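PDB 3C1Q: type II secretion system protein F, which probably serves in the inner membrane complex of the type II secretion system, which exports toxins and proteases from the periplasm; this chain is its first cytoplasmic domain. Local coordinates for residues 8-11 / 12-15; 17-20 / 21-25; 75-78 / 79-83; 95-98 / 99-103. All coordinates share one frame; numbering follows the deposited sequence.

Contact 1 (8-11 / 12-15); sequences GIST and PDLA
Polar contacts dominate where Ser10 meets Asp13 at the start of helix 11-26, a clear example of how a helix begins. Ser10 is the N-cap: its OG accepts the amide hydrogen of Asp13 N at 3.2 Å, with an N-H...O angle of 148°. The hydroxyl gets there because OG stands between the backbone N and the carbonyl carbon (chi1 65°), which swings it over the first turn. A second, weak link runs from Ser10 OG to Asp13 OD2 at 3.1 Å, its proton not settled. A water bridges the same pair, accepting from Ser10 N at 2.9 Å and donating to Asp13 OD2 at 2.7 Å. Asp13 OD2 also forms a salt bridge with Lys44, so this one carboxylate oxygen ties the helix start to the chain just ahead of helix 45-59.

Backbone bonds then set the helical repeat: Leu14 N gives to Ser10 O at 2.9 Å and Ala15 N to Thr11 O.

The apolar share is small: CD1 of Ile9, ahead of the cap, lies 4.0 Å from Leu14 CB. The same methyl rests over the backbone of the first turn, 3.5 Å from Leu14 N.

Around this helix start, Ile9 and Asp13 pack on Ile47 of helix 45-59, Leu14 touches Phe75 in the loop before helix 77-89, and Thr11, Pro12 and Ala15 lean on Gln107 of the long helix 92-121.

Contact 2 (17-20 / 21-25); sequences ITRQ and LATLV
With OG1 of Thr23 anti to its own carbonyl carbon and beside the backbone N (chi1 -60°), the hydroxyl is folded back on the preceding turn, toward Arg19. Arg19 leaves the helix with CG anti to the backbone N and then bends at both chi2 and chi3, bringing CD to 3.7 Å from Thr23 OG1 as the two side chains cross.

The result is a carbonyl gripped twice. Arg19 O accepts from Thr23 N at 2.9 Å, the regular helical bond, and from Thr23 OG1 at 2.8 Å; the hydroxyl sits above the carbonyl plane, 41° out of it. This is the familiar way in which a threonine inside a helix satisfies its hydroxyl on the turn before. Here Thr23 OG1 also accepts from Gln20 NE2 of the second subunit, so the same oxygen takes part in the dimer interface.

One residue further on, Leu24 N gives to Gln20 O at 3.0 Å, and Leu24 CG lies 3.3 Å from that same Gln20 O.

The guanidinium of Arg19 is turned to helix 92-121, where NH2 forms a salt bridge with Glu104 and the group also reaches the calcium ligands Glu97 and Asp101. Helix 11-26 is packed on several helices at once: Thr18 and Ala22 face helix 92-121, Ile17 packs on helix 45-59, and Leu24 rests on helix 31-40 and also meets Leu24 of the second subunit.

Contact 3 (75-78 / 79-83); sequences FDEL and FRSMV
An aromatic pair and a capped helix start meet where Phe75 and Asp76 lead into helix 77-89. The edge of Phe75 turns to the face of Phe79 in a tilted edge-to-face pair, with centroids 5.0 Å apart and planes at 60°. Phe75 CD1 stands over the centre of the Phe79 ring, 3.5 Å above its plane.

Asp76 is the N-cap. Its OD1 accepts from Phe79 N at 2.9 Å, the N-H nearly straight at 163° and arriving close to the line of the C-O bond, because CG lies between the backbone N and the carbonyl carbon (chi1 67°). The Arg80 chain, bent at chi3, doubles back past the cap, and NE gives to Phe75 O at 2.9 Å in the guanidinium plane. Glu77 CA lies over one face of the guanidinium.

Glu77 O, just past the cap, is held twice from the next turn: Ser81 N at 2.8 Å and Ser81 OG at 2.9 Å reach it from opposite faces of the carbonyl plane. Leu78 CD1 runs beside CG of the selenomethionine Met82.

Both rings are buried: Phe75 packs on Ile17 of helix 11-26, Phe79 on Thr18 of that helix and on Leu99 of helix 92-121, while Leu68 of helix 64-68 touches both.

Contact 4 (95-98 / 99-103); sequences VLER and LADYA. With CA (calcium ion), chain G.
Glu97 and Asp101, one helical turn apart, show how an i, i+4 acidic pair can grip a metal ion. Starting at CB, the Glu97 chain leaves the helix with CG anti to the backbone N (chi1 179°) and bends at chi2 (56°), which carries the end of the side chain along the helix toward Asp101. CG comes within 4.1 Å of Asp101 OD2. Beyond it the carboxylate divides its work: OE1 accepts a hydrogen bond from Gln26 NE2 of helix 11-26, and OE2 binds the calcium at 2.3 Å while also accepting from Arg19 NH1.

Asp101 meets the same ion with both oxygens, OD1 and OD2 each at 2.5 Å, so it is bidentate where Glu97 is monodentate. The two carboxylate planes are turned 70° apart. OE2 of Glu97 and OD1 of Asp101 come to 3.2 Å of each other, a closeness that the shared cation, together with Arg19, probably makes tolerable. Arg19 NH2 in turn donates to Asp101 OD1, a second-shell charge that probably steadies both ligands.

Beneath, Asp101 N gives to Glu97 O in the ordinary helical bond, and on the helix's other flank Leu99 CD1 lies 4.0 Å from Val95 CG1, where the packing faces helix 77-89.

Three waters and Glu43 of the second subunit complete the shell. The arrangement is thus an intersubunit calcium site, built on a helical acidic pair and closed by a ligand from across the dimer.

The four contacts follow one another along the chain, and each is local to one stretch. Contacts 1 and 2 share helix 11-26, contact 1 at its start and contact 2 further along, their centres about 14 Å apart. Contact 3 opens helix 77-89 and touches both of them, its centre about 15 Å from each of theirs. Contact 4 lies on the next helix, 92-121, about 11 Å from contact 3 between centres. Contacts 2 and 4 are the nearest pair, about 9 Å between centres, joined by salt bridges that bind helix 11-26 to the calcium ligands. In this all-helical domain, core packing and the dimeric calcium site are therefore adjoining parts of one helix assembly.

Contact 1 (8-11 / 12-15)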
loop_
_atom_site.group_PDB
_atom_site.type_symbol
_atom_site.label_atom_id
_atom_site.label_comp_id
_atom_site.label_asym_id
_atom_site.label_seq_id
_atom_site.Cartn_x
_atom_site.Cartn_y
_atom_site.Cartn_z
ATOM N N GLY B 8 -20.051 -8.326 0.124
ATOM C CA GLY B 8 -18.764 -7.968 -0.550
ATOM C C GLY B 8 -17.562 -8.101 0.375
ATOM O O GLY B 8 -17.427 -9.104 1.102
ATOM N N ILE B 9 -16.688 -7.096 0.352
ATOM C CA ILE B 9 -15.486 -7.088 1.177
ATOM C C ILE B 9 -15.492 -5.865 2.099
ATOM O O ILE B 9 -16.311 -4.963 1.946
ATOM C CB ILE B 9 -14.181 -7.123 0.321
ATOM C CG1 ILE B 9 -13.979 -5.823 -0.460
ATOM C CG2 ILE B 9 -14.193 -8.351 -0.628
ATOM C CD1 ILE B 9 -12.615 -5.733 -1.159
ATOM N N SER B 10 -14.581 -5.846 3.061
ATOM C CA SER B 10 -14.573 -4.791 4.061
ATOM C C SER B 10 -13.997 -3.502 3.484
ATOM O O SER B 10 -13.312 -3.513 2.457
ATOM C CB SER B 10 -13.777 -5.227 5.297
ATOM O OG SER B 10 -12.413 -5.406 4.987
ATOM N N THR B 11 -14.294 -2.398 4.158
ATOM C CA THR B 11 -13.766 -1.091 3.791
ATOM C C THR B 11 -12.235 -1.109 3.808
ATOM O O THR B 11 -11.618 -0.659 2.843
ATOM C CB THR B 11 -14.366 -0.001 4.714
ATOM O OG1 THR B 11 -15.791 -0.099 4.652
ATOM C CG2 THR B 11 -13.948 1.403 4.297
ATOM N N PRO B 12 -11.617 -1.654 4.882
ATOM C CA PRO B 12 -10.154 -1.784 4.816
ATOM C C PRO B 12 -9.633 -2.634 3.668
ATOM O O PRO B 12 -8.594 -2.308 3.084
ATOM C CB PRO B 12 -9.759 -2.407 6.160
ATOM C CG PRO B 12 -10.975 -2.728 6.859
ATOM C CD PRO B 12 -12.148 -2.082 6.187
ATOM N N ASP B 13 -10.325 -3.713 3.331
ATOM C CA ASP B 13 -9.797 -4.577 2.282
ATOM C C ASP B 13 -9.953 -3.950 0.908
ATOM O O ASP B 13 -9.088 -4.122 0.055
ATOM C CB ASP B 13 -10.386 -5.966 2.361
ATOM C CG ASP B 13 -9.699 -6.815 3.421
ATOM O OD1 ASP B 13 -8.460 -6.670 3.605
ATOM O OD2 ASP B 13 -10.401 -7.617 4.053
ATOM N N LEU B 14 -11.030 -3.202 0.678
ATOM C CA LEU B 14 -11.109 -2.449 -0.596
ATOM C C LEU B 14 -9.989 -1.411 -0.691
ATOM O O LEU B 14 -9.359 -1.267 -1.737
ATOM C CB LEU B 14 -12.464 -1.766 -0.785
ATOM C CG LEU B 14 -12.620 -1.061 -2.143
ATOM C CD1 LEU B 14 -12.554 -2.073 -3.288
ATOM C CD2 LEU B 14 -13.919 -0.276 -2.167
ATOM N N ALA B 15 -9.726 -0.703 0.405
ATOM C CA ALA B 15 -8.659 0.290 0.453
ATOM C C ALA B 15 -7.292 -0.328 0.162
ATOM O O ALA B 15 -6.475 0.260 -0.564
ATOM C CB ALA B 15 -8.652 0.983 1.802
HETATM O O HOH W 1 -12.959 -8.196 3.416
#

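Contact 2 (17-20 / 21-25)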
loop_
_atom_site.group_PDB
_atom_site.type_symbol
_atom_site.label_atom_id
_atom_site.label_comp_id
_atom_site.label_asym_id
_atom_site.label_seq_id
_atom_site.Cartn_x
_atom_site.Cartn_y
_atom_site.Cartn_z
ATOM N N ILE B 17 -6.528 -3.277 -1.515
ATOM C CA ILE B 17 -6.297 -3.709 -2.902
ATOM C C ILE B 17 -6.260 -2.527 -3.851
ATOM O O ILE B 17 -5.523 -2.556 -4.838
ATOM C CB ILE B 17 -7.279 -4.830 -3.370
ATOM C CG1 ILE B 17 -8.736 -4.339 -3.383
ATOM C CG2 ILE B 17 -7.089 -6.098 -2.503
ATOM C CD1 ILE B 17 -9.799 -5.393 -3.905
ATOM N N THR B 18 -7.026 -1.472 -3.568
ATOM C CA THR B 18 -7.039 -0.320 -4.486
ATOM C C THR B 18 -5.698 0.439 -4.422
ATOM O O THR B 18 -5.132 0.818 -5.453
ATOM C CB THR B 18 -8.255 0.609 -4.224
ATOM O OG1 THR B 18 -9.475 -0.153 -4.322
ATOM C CG2 THR B 18 -8.300 1.725 -5.228
ATOM N N ARG B 19 -5.174 0.594 -3.210
ATOM C CA ARG B 19 -3.853 1.214 -3.025
ATOM C C ARG B 19 -2.759 0.381 -3.673
ATOM O O ARG B 19 -1.927 0.906 -4.398
ATOM C CB ARG B 19 -3.550 1.448 -1.552
ATOM C CG ARG B 19 -2.140 2.020 -1.288
ATOM C CD ARG B 19 -1.926 3.336 -1.961
ATOM N NE ARG B 19 -2.781 4.382 -1.380
ATOM C CZ ARG B 19 -2.979 5.568 -1.957
ATOM N NH1 ARG B 19 -2.404 5.839 -3.122
ATOM N NH2 ARG B 19 -3.751 6.479 -1.380
ATOM N N GLN B 20 -2.788 -0.929 -3.465
ATOM C CA GLN B 20 -1.783 -1.804 -4.065
ATOM C C GLN B 20 -1.846 -1.745 -5.589
ATOM O O GLN B 20 -0.816 -1.596 -6.248
ATOM C CB GLN B 20 -1.952 -3.243 -3.587
ATOM C CG GLN B 20 -1.714 -3.427 -2.092
ATOM C CD GLN B 20 -1.914 -4.854 -1.645
ATOM O OE1 GLN B 20 -2.999 -5.422 -1.813
ATOM N NE2 GLN B 20 -0.859 -5.456 -1.079
ATOM N N LEU B 21 -3.048 -1.837 -6.155
ATOM C CA LEU B 21 -3.164 -1.798 -7.618
ATOM C C LEU B 21 -2.689 -0.429 -8.144
ATOM O O LEU B 21 -1.964 -0.350 -9.131
ATOM C CB LEU B 21 -4.589 -2.111 -8.062
ATOM C CG LEU B 21 -4.836 -2.232 -9.545
ATOM C CD1 LEU B 21 -4.029 -3.418 -10.149
ATOM C CD2 LEU B 21 -6.352 -2.379 -9.806
ATOM N N ALA B 22 -3.066 0.656 -7.472
ATOM C CA ALA B 22 -2.629 1.984 -7.890
ATOM C C ALA B 22 -1.107 2.130 -7.857
ATOM O O ALA B 22 -0.503 2.697 -8.765
ATOM C CB ALA B 22 -3.260 3.051 -7.016
ATOM N N THR B 23 -0.493 1.608 -6.802
ATOM C CA THR B 23 0.940 1.704 -6.599
ATOM C C THR B 23 1.714 0.978 -7.689
ATOM O O THR B 23 2.704 1.486 -8.240
ATOM C CB THR B 23 1.314 1.170 -5.190
ATOM O OG1 THR B 23 0.625 1.967 -4.205
ATOM C CG2 THR B 23 2.794 1.252 -4.941
ATOM N N LEU B 24 1.250 -0.210 -8.010
ATOM C CA LEU B 24 1.887 -1.020 -9.036
ATOM C C LEU B 24 1.692 -0.421 -10.435
ATOM O O LEU B 24 2.647 -0.270 -11.179
ATOM C CB LEU B 24 1.359 -2.448 -8.957
ATOM C CG LEU B 24 1.713 -3.203 -7.669
ATOM C CD1 LEU B 24 0.877 -4.493 -7.534
ATOM C CD2 LEU B 24 3.193 -3.530 -7.581
ATOM N N VAL B 25 0.474 -0.046 -10.769
ATOM C CA VAL B 25 0.193 0.524 -12.072
ATOM C C VAL B 25 0.999 1.805 -12.326
ATOM O O VAL B 25 1.503 2.023 -13.434
ATOM C CB VAL B 25 -1.313 0.752 -12.265
ATOM C CG1 VAL B 25 -1.561 1.614 -13.488
ATOM C CG2 VAL B 25 -2.033 -0.590 -12.373
#

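Contact 3 (75-78 / 79-83)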
loop_
_atom_site.group_PDB
_atom_site.type_symbol
_atom_site.label_atom_id
_atom_site.label_comp_id
_atom_site.label_asym_id
_atom_site.label_seq_id
_atom_site.Cartn_x
_atom_site.Cartn_y
_atom_site.Cartn_z
ATOM N N PHE B 75 -17.038 -3.619 -6.248
ATOM C CA PHE B 75 -16.709 -2.443 -7.040
ATOM C C PHE B 75 -17.996 -1.801 -7.538
ATOM O O PHE B 75 -18.641 -2.305 -8.466
ATOM C CB PHE B 75 -15.824 -2.859 -8.204
ATOM C CG PHE B 75 -14.573 -3.553 -7.772
ATOM C CD1 PHE B 75 -13.523 -2.834 -7.218
ATOM C CD2 PHE B 75 -14.458 -4.932 -7.887
ATOM C CE1 PHE B 75 -12.363 -3.495 -6.810
ATOM C CE2 PHE B 75 -13.315 -5.588 -7.473
ATOM C CZ PHE B 75 -12.276 -4.882 -6.938
ATOM N N ASP B 76 -18.398 -0.702 -6.906
ATOM C CA ASP B 76 -19.695 -0.103 -7.220
ATOM C C ASP B 76 -19.677 0.639 -8.563
ATOM O O ASP B 76 -18.655 0.703 -9.244
ATOM C CB ASP B 76 -20.234 0.756 -6.053
ATOM C CG ASP B 76 -19.408 2.015 -5.774
ATOM O OD1 ASP B 76 -18.565 2.419 -6.594
ATOM O OD2 ASP B 76 -19.612 2.597 -4.688
ATOM N N GLU B 77 -20.831 1.173 -8.952
ATOM C CA GLU B 77 -20.965 1.842 -10.237
ATOM C C GLU B 77 -19.973 2.997 -10.390
ATOM O O GLU B 77 -19.380 3.170 -11.458
ATOM C CB GLU B 77 -22.401 2.336 -10.388
ATOM C CG GLU B 77 -22.696 3.130 -11.642
ATOM C CD GLU B 77 -24.167 3.485 -11.752
ATOM O OE1 GLU B 77 -24.977 2.927 -10.965
ATOM O OE2 GLU B 77 -24.517 4.322 -12.616
ATOM N N LEU B 78 -19.768 3.770 -9.329
ATOM C CA LEU B 78 -18.802 4.870 -9.389
ATOM C C LEU B 78 -17.391 4.344 -9.614
ATOM O O LEU B 78 -16.661 4.857 -10.448
ATOM C CB LEU B 78 -18.832 5.701 -8.106
ATOM C CG LEU B 78 -17.853 6.880 -8.060
ATOM C CD1 LEU B 78 -18.200 7.913 -9.116
ATOM C CD2 LEU B 78 -17.875 7.499 -6.688
ATOM N N PHE B 79 -17.013 3.315 -8.865
ATOM C CA PHE B 79 -15.669 2.759 -8.972
ATOM C C PHE B 79 -15.437 2.319 -10.418
ATOM O O PHE B 79 -14.443 2.682 -11.041
ATOM C CB PHE B 79 -15.500 1.590 -7.991
ATOM C CG PHE B 79 -14.069 1.141 -7.807
ATOM C CD1 PHE B 79 -13.426 1.288 -6.578
ATOM C CD2 PHE B 79 -13.374 0.522 -8.842
ATOM C CE1 PHE B 79 -12.106 0.857 -6.401
ATOM C CE2 PHE B 79 -12.049 0.089 -8.664
ATOM C CZ PHE B 79 -11.417 0.262 -7.449
ATOM N N ARG B 80 -16.376 1.548 -10.956
ATOM C CA ARG B 80 -16.206 0.959 -12.278
ATOM C C ARG B 80 -16.280 2.016 -13.364
ATOM O O ARG B 80 -15.564 1.933 -14.373
ATOM C CB ARG B 80 -17.229 -0.164 -12.499
ATOM C CG ARG B 80 -17.040 -1.281 -11.516
ATOM C CD ARG B 80 -17.892 -2.485 -11.778
ATOM N NE ARG B 80 -19.231 -2.275 -11.278
ATOM C CZ ARG B 80 -20.266 -1.946 -12.026
ATOM N NH1 ARG B 80 -20.143 -1.836 -13.340
ATOM N NH2 ARG B 80 -21.439 -1.754 -11.454
ATOM N N SER B 81 -17.105 3.039 -13.132
ATOM C CA SER B 81 -17.190 4.172 -14.048
ATOM C C SER B 81 -15.881 4.939 -14.130
ATOM O O SER B 81 -15.456 5.307 -15.224
ATOM C CB SER B 81 -18.315 5.113 -13.631
ATOM O OG SER B 81 -19.565 4.546 -13.969
HETATM N N MSE B 82 -15.248 5.155 -12.979
HETATM C CA MSE B 82 -13.963 5.853 -12.911
HETATM C C MSE B 82 -12.880 5.060 -13.690
HETATM O O MSE B 82 -12.159 5.617 -14.508
HETATM C CB MSE B 82 -13.543 6.098 -11.439
HETATM C CG MSE B 82 -14.375 7.175 -10.645
HETATM SE SE MSE B 82 -14.522 8.832 -11.610
HETATM C CE MSE B 82 -12.636 9.193 -11.955
ATOM N N VAL B 83 -12.798 3.758 -13.445
ATOM C CA VAL B 83 -11.860 2.880 -14.146
ATOM C C VAL B 83 -12.080 2.948 -15.664
ATOM O O VAL B 83 -11.126 3.128 -16.431
ATOM C CB VAL B 83 -11.972 1.418 -13.650
ATOM C CG1 VAL B 83 -11.042 0.507 -14.423
ATOM C CG2 VAL B 83 -11.642 1.339 -12.144
#

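Contact 4 (95-98 / 99-103)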
loop_
_atom_site.group_PDB
_atom_site.type_symbol
_atom_site.label_atom_id
_atom_site.label_comp_id
_atom_site.label_asym_id
_atom_site.label_seq_id
_atom_site.Cartn_x
_atom_site.Cartn_y
_atom_site.Cartn_z
ATOM N N VAL B 95 -6.347 7.774 -12.389
ATOM C CA VAL B 95 -7.681 7.418 -11.897
ATOM C C VAL B 95 -7.571 6.406 -10.757
ATOM O O VAL B 95 -8.226 6.568 -9.721
ATOM C CB VAL B 95 -8.619 6.927 -13.015
ATOM C CG1 VAL B 95 -9.928 6.364 -12.435
ATOM C CG2 VAL B 95 -8.940 8.073 -13.992
ATOM N N LEU B 96 -6.702 5.399 -10.909
ATOM C CA LEU B 96 -6.481 4.450 -9.816
ATOM C C LEU B 96 -5.951 5.154 -8.571
ATOM O O LEU B 96 -6.376 4.851 -7.447
ATOM C CB LEU B 96 -5.560 3.292 -10.236
ATOM C CG LEU B 96 -6.183 2.251 -11.154
ATOM C CD1 LEU B 96 -5.130 1.259 -11.609
ATOM C CD2 LEU B 96 -7.365 1.530 -10.462
ATOM N N GLU B 97 -5.020 6.079 -8.752
ATOM C CA GLU B 97 -4.495 6.849 -7.615
ATOM C C GLU B 97 -5.645 7.539 -6.882
ATOM O O GLU B 97 -5.726 7.501 -5.646
ATOM C CB GLU B 97 -3.475 7.891 -8.078
ATOM C CG GLU B 97 -2.899 8.752 -6.946
ATOM C CD GLU B 97 -2.260 7.930 -5.848
ATOM O OE1 GLU B 97 -1.600 6.895 -6.166
ATOM O OE2 GLU B 97 -2.422 8.313 -4.663
ATOM N N ARG B 98 -6.520 8.200 -7.635
ATOM C CA ARG B 98 -7.667 8.887 -7.021
ATOM C C ARG B 98 -8.612 7.915 -6.326
ATOM O O ARG B 98 -9.141 8.226 -5.243
ATOM C CB ARG B 98 -8.409 9.730 -8.041
ATOM C CG ARG B 98 -7.611 10.968 -8.466
ATOM C CD ARG B 98 -8.515 12.083 -8.948
ATOM N NE ARG B 98 -9.041 11.800 -10.273
ATOM C CZ ARG B 98 -8.330 11.896 -11.397
ATOM N NH1 ARG B 98 -7.052 12.274 -11.375
ATOM N NH2 ARG B 98 -8.903 11.621 -12.550
ATOM N N LEU B 99 -8.816 6.734 -6.918
ATOM C CA LEU B 99 -9.668 5.721 -6.288
ATOM C C LEU B 99 -9.020 5.207 -4.985
ATOM O O LEU B 99 -9.696 4.993 -3.987
ATOM C CB LEU B 99 -9.907 4.560 -7.251
ATOM C CG LEU B 99 -10.937 4.842 -8.328
ATOM C CD1 LEU B 99 -10.806 3.821 -9.485
ATOM C CD2 LEU B 99 -12.375 4.844 -7.744
ATOM N N ALA B 100 -7.705 5.050 -5.002
ATOM C CA ALA B 100 -6.952 4.646 -3.815
ATOM C C ALA B 100 -7.063 5.689 -2.689
ATOM O O ALA B 100 -7.335 5.346 -1.507
ATOM C CB ALA B 100 -5.467 4.410 -4.208
ATOM N N ASP B 101 -6.861 6.958 -3.040
ATOM C CA ASP B 101 -6.984 8.063 -2.091
ATOM C C ASP B 101 -8.371 8.093 -1.503
ATOM O O ASP B 101 -8.538 8.272 -0.296
ATOM C CB ASP B 101 -6.704 9.407 -2.764
ATOM C CG ASP B 101 -5.224 9.647 -3.008
ATOM O OD1 ASP B 101 -4.386 9.051 -2.310
ATOM O OD2 ASP B 101 -4.913 10.480 -3.867
ATOM N N TYR B 102 -9.365 7.923 -2.372
ATOM C CA TYR B 102 -10.789 7.957 -1.971
ATOM C C TYR B 102 -11.086 6.801 -1.014
ATOM O O TYR B 102 -11.648 6.994 0.061
ATOM C CB TYR B 102 -11.693 7.862 -3.201
ATOM C CG TYR B 102 -13.153 7.692 -2.878
ATOM C CD1 TYR B 102 -13.931 8.779 -2.501
ATOM C CD2 TYR B 102 -13.759 6.433 -2.925
ATOM C CE1 TYR B 102 -15.285 8.622 -2.191
ATOM C CE2 TYR B 102 -15.105 6.276 -2.627
ATOM C CZ TYR B 102 -15.854 7.364 -2.246
ATOM O OH TYR B 102 -17.197 7.181 -1.960
ATOM N N ALA B 103 -10.650 5.611 -1.396
ATOM C CA ALA B 103 -10.875 4.423 -0.586
ATOM C C ALA B 103 -10.133 4.488 0.758
ATOM O O ALA B 103 -10.684 4.062 1.794
ATOM C CB ALA B 103 -10.497 3.150 -1.371
HETATM CA CA CA G . -2.440 10.224 -3.437
HETATM O O HOH W 2 -0.144 10.541 -4.265
HETATM O O HOH W 3 -2.669 11.924 -5.240
HETATM O O HOH W 4 -1.260 9.042 -1.742
#